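Local coordinates for uncharacterized protein Q9I3C8_PSEAE (Pseudomonas aeruginosa, PDB 3F1T), which is of unknown function but belongs to the hotdog-fold thioesterases and may hydrolyse acyl-CoA thioesters such as 1,4-dihydroxy-2-naphthoyl-CoA, at residues B[39-44]-B[97-102]. Residues are numbered along the deposited sequence; the frame is centred on the assembly and turned at random.
Sequences LPYSQA and HKDVYG
Y41 lies broadside on the backbone of H97 and K98, just beyond the point where the strands 34-39 and 100-109 part. Its CG sits in the crowded position between the backbone N and the carbonyl carbon (chi1 77°), which directs the ring toward residues 97-99. CB meets the carbonyl oxygen of K98, and Y41 CD2 lies 3.4 Å from K98 N. Further out, Y41 CE2 approaches H97 O at 3.2 Å, while CE1 and CZ rest on H97 CA. H97 CA stands over the ring face of Y41, 3.4 Å from the centroid and 12° off the normal, a CH-pi contact. At the tip, Y41 OH reaches the edge of the H97 imidazole, 3.8 Å from H97 CD2; the two rings cross obliquely, planes at 88°. H97 NE2 is hydrogen-bonded to the carbonyl oxygen of E50.

D99 meets the backbone at the base of the tyrosine. Its CG is anti to its own carbonyl carbon, and Y41 N gives a hydrogen bond to D99 OD1 (2.9 Å), coming from above the carboxylate plane. The bond reaches the backbone N of the first residue of the 3-10 segment 41-43, and the other oxygen, OD2, has a weak, long ion pair with R38.

L39 and V100 form an antiparallel hydrogen-bonded pair: L39 N gives a nearly straight bond to V100 O (2.8 Å), and V100 N returns one to L39 O at 3.0 Å. Both side chains fall on the same face of the sheet, against helix 56-70, L39 on A58 and V100 on L62. Antiparallel strands wrapped round a long central helix are the hallmark of the hotdog fold; here the last residue of strand 34-39 pairs with the first of strand 100-109, just before the chain leaves the sheet in the loop that leads to helix 56-70.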
ATOM      1  N   LEU B  39      15.088 -15.292   9.167  1.00 18.53           N
ATOM      2  CA  LEU B  39      15.047 -14.805  10.537  1.00 17.22           C
ATOM      3  C   LEU B  39      14.858 -15.979  11.510  1.00 18.40           C
ATOM      4  O   LEU B  39      13.786 -16.567  11.571  1.00 17.77           O
ATOM      5  CB  LEU B  39      13.896 -13.811  10.669  1.00 17.06           C
ATOM      6  CG  LEU B  39      13.387 -13.403  12.055  1.00 20.06           C
ATOM      7  CD1 LEU B  39      14.386 -12.444  12.711  1.00 17.81           C
ATOM      8  CD2 LEU B  39      12.022 -12.733  11.907  1.00 15.67           C
ATOM      9  N   PRO B  40      15.887 -16.282  12.322  1.00 19.18           N
ATOM     10  CA  PRO B  40      15.754 -17.307  13.364  1.00 19.03           C
ATOM     11  C   PRO B  40      14.770 -16.877  14.459  1.00 20.36           C
ATOM     12  O   PRO B  40      14.881 -15.774  14.990  1.00 22.60           O
ATOM     13  CB  PRO B  40      17.178 -17.420  13.931  1.00 17.08           C
ATOM     14  CG  PRO B  40      17.800 -16.115  13.657  1.00 19.28           C
ATOM     15  CD  PRO B  40      17.191 -15.593  12.380  1.00 19.21           C
ATOM     16  N   TYR B  41      13.793 -17.719  14.768  1.00 22.28           N
ATOM     17  CA  TYR B  41      12.682 -17.286  15.618  1.00 24.88           C
ATOM     18  C   TYR B  41      13.089 -16.865  17.035  1.00 26.93           C
ATOM     19  O   TYR B  41      12.507 -15.940  17.597  1.00 26.87           O
ATOM     20  CB  TYR B  41      11.545 -18.319  15.639  1.00 24.67           C
ATOM     21  CG  TYR B  41      11.795 -19.534  16.502  1.00 24.74           C
ATOM     22  CD1 TYR B  41      11.537 -19.502  17.873  1.00 25.24           C
ATOM     23  CD2 TYR B  41      12.153 -20.751  15.929  1.00 19.55           C
ATOM     24  CE1 TYR B  41      11.671 -20.637  18.654  1.00 25.61           C
ATOM     25  CE2 TYR B  41      12.315 -21.882  16.704  1.00 21.86           C
ATOM     26  CZ  TYR B  41      12.056 -21.825  18.063  1.00 26.69           C
ATOM     27  OH  TYR B  41      12.197 -22.953  18.842  1.00 30.26           O
ATOM     28  N   SER B  42      14.121 -17.502  17.586  1.00 27.54           N
ATOM     29  CA  SER B  42      14.540 -17.223  18.955  1.00 31.35           C
ATOM     30  C   SER B  42      14.929 -15.763  19.149  1.00 32.62           C
ATOM     31  O   SER B  42      14.863 -15.238  20.253  1.00 31.67           O
ATOM     32  CB  SER B  42      15.711 -18.120  19.354  1.00 31.48           C
ATOM     33  OG  SER B  42      16.731 -18.079  18.369  1.00 36.26           O
ATOM     34  N   GLN B  43      15.248 -15.084  18.056  1.00 34.97           N
ATOM     35  CA  GLN B  43      15.820 -13.739  18.133  1.00 36.09           C
ATOM     36  C   GLN B  43      14.768 -12.625  18.054  1.00 36.34           C
ATOM     37  O   GLN B  43      15.086 -11.448  18.231  1.00 35.04           O
ATOM     38  CB  GLN B  43      16.898 -13.568  17.058  1.00 35.07           C
ATOM     39  CG  GLN B  43      18.107 -14.483  17.283  1.00 36.56           C
ATOM     40  CD  GLN B  43      18.846 -14.162  18.572  1.00 41.73           C
ATOM     41  OE1 GLN B  43      18.664 -14.829  19.597  1.00 46.33           O
ATOM     42  NE2 GLN B  43      19.656 -13.108  18.539  1.00 49.07           N
ATOM     43  N   ALA B  44      13.499 -13.018  17.934  1.00 36.16           N
ATOM     44  CA  ALA B  44      12.424 -12.071  17.651  1.00 36.23           C
ATOM     45  C   ALA B  44      11.168 -12.330  18.480  1.00 36.82           C
ATOM     46  O   ALA B  44      10.081 -11.921  18.085  1.00 36.22           O
ATOM     47  CB  ALA B  44      12.089 -12.089  16.188  1.00 34.47           C
ATOM     48  N   HIS B  97       7.624 -21.061  17.161  1.00 23.56           N
ATOM     49  CA  HIS B  97       8.767 -21.980  17.199  1.00 23.39           C
ATOM     50  C   HIS B  97       9.224 -22.434  15.818  1.00 22.33           C
ATOM     51  O   HIS B  97       9.738 -23.543  15.664  1.00 22.46           O
ATOM     52  CB  HIS B  97       8.468 -23.205  18.083  1.00 24.62           C
ATOM     53  CG  HIS B  97       8.112 -22.860  19.495  1.00 24.63           C
ATOM     54  ND1 HIS B  97       6.816 -22.905  19.968  1.00 24.60           N
ATOM     55  CD2 HIS B  97       8.878 -22.438  20.531  1.00 25.32           C
ATOM     56  CE1 HIS B  97       6.802 -22.540  21.239  1.00 26.46           C
ATOM     57  NE2 HIS B  97       8.042 -22.268  21.608  1.00 26.73           N
ATOM     58  N   LYS B  98       9.078 -21.562  14.823  1.00 20.94           N
ATOM     59  CA  LYS B  98       9.557 -21.864  13.480  1.00 19.69           C
ATOM     60  C   LYS B  98      10.243 -20.655  12.864  1.00 19.82           C
ATOM     61  O   LYS B  98       9.760 -19.533  12.984  1.00 18.45           O
ATOM     62  CB  LYS B  98       8.409 -22.344  12.585  1.00 19.93           C
ATOM     63  CG  LYS B  98       8.137 -23.856  12.674  1.00 23.09           C
ATOM     64  CD  LYS B  98       7.004 -24.282  11.754  1.00 16.78           C
ATOM     65  CE  LYS B  98       6.476 -25.639  12.160  1.00 30.39           C
ATOM     66  NZ  LYS B  98       5.255 -26.041  11.387  1.00 29.77           N
ATOM     67  N   ASP B  99      11.407 -20.876  12.263  1.00 23.40           N
ATOM     68  CA  ASP B  99      12.117 -19.799  11.571  1.00 22.23           C
ATOM     69  C   ASP B  99      11.249 -19.211  10.464  1.00 24.05           C
ATOM     70  O   ASP B  99      10.503 -19.936   9.800  1.00 22.37           O
ATOM     71  CB  ASP B  99      13.434 -20.301  10.986  1.00 21.61           C
ATOM     72  CG  ASP B  99      14.511 -20.478  12.037  1.00 25.91           C
ATOM     73  OD1 ASP B  99      14.312 -20.053  13.204  1.00 24.51           O
ATOM     74  OD2 ASP B  99      15.588 -20.993  11.676  1.00 22.92           O
ATOM     75  N   VAL B 100      11.410 -17.910  10.215  1.00 23.78           N
ATOM     76  CA  VAL B 100      10.726 -17.251   9.098  1.00 21.74           C
ATOM     77  C   VAL B 100      11.685 -16.939   7.956  1.00 21.81           C
ATOM     78  O   VAL B 100      12.721 -16.287   8.152  1.00 21.66           O
ATOM     79  CB  VAL B 100       9.992 -15.948   9.544  1.00 21.82           C
ATOM     80  CG1 VAL B 100       9.148 -15.375   8.397  1.00 18.81           C
ATOM     81  CG2 VAL B 100       9.120 -16.219  10.755  1.00 21.58           C
ATOM     82  N   TYR B 101      11.300 -17.352   6.749  1.00 18.15           N
ATOM     83  CA  TYR B 101      12.066 -17.060   5.557  1.00 18.12           C
ATOM     84  C   TYR B 101      11.454 -15.911   4.772  1.00 17.71           C
ATOM     85  O   TYR B 101      10.236 -15.744   4.731  1.00 16.99           O
ATOM     86  CB  TYR B 101      12.157 -18.303   4.689  1.00 16.94           C
ATOM     87  CG  TYR B 101      12.954 -19.399   5.338  1.00 18.77           C
ATOM     88  CD1 TYR B 101      14.320 -19.497   5.134  1.00 15.78           C
ATOM     89  CD2 TYR B 101      12.372 -20.253   6.257  1.00 18.74           C
ATOM     90  CE1 TYR B 101      15.054 -20.503   5.723  1.00 19.83           C
ATOM     91  CE2 TYR B 101      13.107 -21.260   6.869  1.00 18.73           C
ATOM     92  CZ  TYR B 101      14.457 -21.346   6.626  1.00 15.63           C
ATOM     93  OH  TYR B 101      15.194 -22.347   7.218  1.00 28.66           O
ATOM     94  N   GLY B 102      12.307 -15.078   4.199  1.00 18.85           N
ATOM     95  CA  GLY B 102      11.837 -14.047   3.297  1.00 17.37           C
ATOM     96  C   GLY B 102      12.432 -14.303   1.938  1.00 17.95           C
ATOM     97  O   GLY B 102      13.582 -14.699   1.847  1.00 20.43           O
TER